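Local coordinates for chaperonin-like RBCX protein 1, chloroplastic (Arabidopsis thaliana, PDB 4GR2) that acts as a chloroplast chaperone in the assembly of Rubisco, working as a homodimer, at residues H20-V26 / R83-A87. The protein carries 2 engineered substitutions. Residues are numbered along the deposited sequence; the frame is centred on the assembly and turned at random.
Engineered in segment 83-87: Ala87 (natural residue Cys).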
loop_
_atom_site.group_PDB
_atom_site.type_symbol
_atom_site.label_atom_id
_atom_site.label_comp_id
_atom_site.label_asym_id
_atom_site.label_seq_id
_atom_site.Cartn_x
_atom_site.Cartn_y
_atom_site.Cartn_z
ATOM N N HIS B 20 0.574 -1.353 -8.119
ATOM C CA HIS B 20 -0.103 -1.445 -9.425
ATOM C C HIS B 20 -1.341 -0.530 -9.453
ATOM O O HIS B 20 -1.449 0.376 -10.286
ATOM C CB HIS B 20 -0.450 -2.920 -9.717
ATOM C CG HIS B 20 -1.252 -3.127 -10.970
ATOM N ND1 HIS B 20 -2.456 -3.803 -10.981
ATOM C CD2 HIS B 20 -1.020 -2.758 -12.251
ATOM C CE1 HIS B 20 -2.937 -3.831 -12.209
ATOM N NE2 HIS B 20 -2.088 -3.199 -12.998
ATOM N N ASP B 21 -2.242 -0.732 -8.489
ATOM C CA ASP B 21 -3.450 0.078 -8.398
ATOM C C ASP B 21 -3.129 1.530 -8.124
ATOM O O ASP B 21 -3.770 2.425 -8.691
ATOM C CB ASP B 21 -4.426 -0.467 -7.337
ATOM C CG ASP B 21 -5.131 -1.734 -7.791
ATOM O OD1 ASP B 21 -5.372 -1.873 -9.020
ATOM O OD2 ASP B 21 -5.440 -2.583 -6.919
ATOM N N PHE B 22 -2.156 1.769 -7.247
ATOM C CA PHE B 22 -1.690 3.138 -7.000
ATOM C C PHE B 22 -1.194 3.804 -8.309
ATOM O O PHE B 22 -1.490 4.965 -8.564
ATOM C CB PHE B 22 -0.588 3.170 -5.921
ATOM C CG PHE B 22 -0.174 4.564 -5.528
ATOM C CD1 PHE B 22 -1.116 5.468 -5.033
ATOM C CD2 PHE B 22 1.145 4.987 -5.679
ATOM C CE1 PHE B 22 -0.744 6.768 -4.682
ATOM C CE2 PHE B 22 1.523 6.285 -5.325
ATOM C CZ PHE B 22 0.592 7.167 -4.833
ATOM N N PHE B 23 -0.438 3.068 -9.121
ATOM C CA PHE B 23 0.061 3.613 -10.394
ATOM C C PHE B 23 -1.054 3.928 -11.380
ATOM O O PHE B 23 -0.985 4.938 -12.087
ATOM C CB PHE B 23 1.102 2.689 -11.033
ATOM C CG PHE B 23 2.376 2.590 -10.245
ATOM C CD1 PHE B 23 2.866 3.693 -9.570
ATOM C CD2 PHE B 23 3.056 1.381 -10.140
ATOM C CE1 PHE B 23 4.044 3.605 -8.822
ATOM C CE2 PHE B 23 4.228 1.278 -9.382
ATOM C CZ PHE B 23 4.718 2.400 -8.728
ATOM N N THR B 24 -2.085 3.088 -11.420
ATOM C CA THR B 24 -3.286 3.404 -12.222
ATOM C C THR B 24 -3.892 4.725 -11.808
ATOM O O THR B 24 -4.283 5.522 -12.645
ATOM C CB THR B 24 -4.363 2.327 -12.086
ATOM O OG1 THR B 24 -3.817 1.062 -12.492
ATOM C CG2 THR B 24 -5.621 2.672 -12.918
ATOM N N TYR B 25 -3.945 4.969 -10.501
ATOM C CA TYR B 25 -4.505 6.202 -9.966
ATOM C C TYR B 25 -3.638 7.433 -10.264
ATOM O O TYR B 25 -4.165 8.495 -10.601
ATOM C CB TYR B 25 -4.777 6.066 -8.451
ATOM C CG TYR B 25 -4.638 7.359 -7.683
ATOM C CD1 TYR B 25 -5.721 8.217 -7.509
ATOM C CD2 TYR B 25 -3.411 7.731 -7.137
ATOM C CE1 TYR B 25 -5.580 9.412 -6.809
ATOM C CE2 TYR B 25 -3.261 8.917 -6.447
ATOM C CZ TYR B 25 -4.347 9.752 -6.281
ATOM O OH TYR B 25 -4.175 10.929 -5.584
ATOM N N VAL B 26 -2.320 7.302 -10.099
ATOM C CA VAL B 26 -1.394 8.355 -10.518
ATOM C C VAL B 26 -1.599 8.662 -12.018
ATOM O O VAL B 26 -1.740 9.814 -12.412
ATOM C CB VAL B 26 0.083 7.961 -10.289
ATOM C CG1 VAL B 26 0.998 9.133 -10.635
ATOM C CG2 VAL B 26 0.322 7.535 -8.847
ATOM N N ARG B 83 0.661 4.911 -17.234
ATOM C CA ARG B 83 0.922 4.242 -15.958
ATOM C C ARG B 83 2.139 3.330 -16.107
ATOM O O ARG B 83 2.842 3.066 -15.132
ATOM C CB ARG B 83 -0.311 3.501 -15.386
ATOM C CG ARG B 83 -0.318 2.004 -15.596
ATOM C CD ARG B 83 -1.651 1.354 -15.282
ATOM N NE ARG B 83 -1.807 0.095 -16.022
ATOM C CZ ARG B 83 -2.604 -0.896 -15.636
ATOM N NH1 ARG B 83 -3.316 -0.771 -14.518
ATOM N NH2 ARG B 83 -2.690 -2.009 -16.354
ATOM N N SER B 84 2.402 2.853 -17.324
ATOM C CA SER B 84 3.585 2.018 -17.533
ATOM C C SER B 84 4.856 2.871 -17.495
ATOM O O SER B 84 5.850 2.525 -16.836
ATOM C CB SER B 84 3.503 1.238 -18.844
ATOM O OG SER B 84 4.505 0.238 -18.872
ATOM N N ALA B 85 4.799 4.003 -18.187
ATOM C CA ALA B 85 5.929 4.906 -18.264
ATOM C C ALA B 85 6.257 5.502 -16.902
ATOM O O ALA B 85 7.423 5.574 -16.531
ATOM C CB ALA B 85 5.680 6.004 -19.303
ATOM N N TYR B 86 5.237 5.936 -16.167
ATOM C CA TYR B 86 5.457 6.522 -14.845
ATOM C C TYR B 86 6.191 5.571 -13.894
ATOM O O TYR B 86 7.187 5.940 -13.262
ATOM C CB TYR B 86 4.152 6.964 -14.198
ATOM C CG TYR B 86 4.407 7.568 -12.845
ATOM C CD1 TYR B 86 5.001 8.816 -12.737
ATOM C CD2 TYR B 86 4.105 6.876 -11.668
ATOM C CE1 TYR B 86 5.270 9.376 -11.510
ATOM C CE2 TYR B 86 4.372 7.436 -10.422
ATOM C CZ TYR B 86 4.956 8.684 -10.354
ATOM O OH TYR B 86 5.229 9.275 -9.142
ATOM N N ALA B 87 5.693 4.343 -13.817
ATOM C CA ALA B 87 6.192 3.350 -12.889
ATOM C C ALA B 87 7.623 2.920 -13.247
ATOM O O ALA B 87 8.489 2.768 -12.376
ATOM C CB ALA B 87 5.257 2.151 -12.880
#
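Of segment 20-26, Phe23 is the largest bump facing segment 83-87. Its ring lies in a hollow lined by Tyr86 and Ala87, one helical turn on from Arg83. Ala87, an engineered replacement for the natural Cys, puts its methyl over one ring face, CB 3.8 Å from the centroid of the Phe23 ring in a CH-pi contact. On the flank, Phe23 CD1 approaches the rim of the Tyr86 ring at CD2 (4.0 Å), and Phe91, later in the chain, meets Phe23 edge-to-face. Tyr86 in turn offers a broad flat surface to the beta-branched Val26, whose CG1 methyl makes a CH-pi contact 3.9 Å from the centroid of the Tyr86 ring. The axes of the two short segments approach to 9.0 Å with their N-to-C directions 112° apart, so they cross steeply and touch over a compact patch.

This is a buried crossing in the all-helical RbcX fold, joining its first long helix to helix 70-90 at the dimer interface. Arg83 lies across the crossing, its CB 3.7 Å from Phe23 O, and its long side chain runs past the shorter Thr24 to deliver a polar end. There NH1 donates a hydrogen bond to Thr24 OG1 (2.8 Å) and forms a salt bridge with Asp59, while NH2 bonds to Ser107 and Asn108 of the second subunit. Thr24 suits because its short hydroxyl also donates weakly to His20 O. The His20 imidazole reaches far enough to set NE2 over one guanidinium face, 3.1 Å from Arg83 NH1 at an angle too poor for a hydrogen bond.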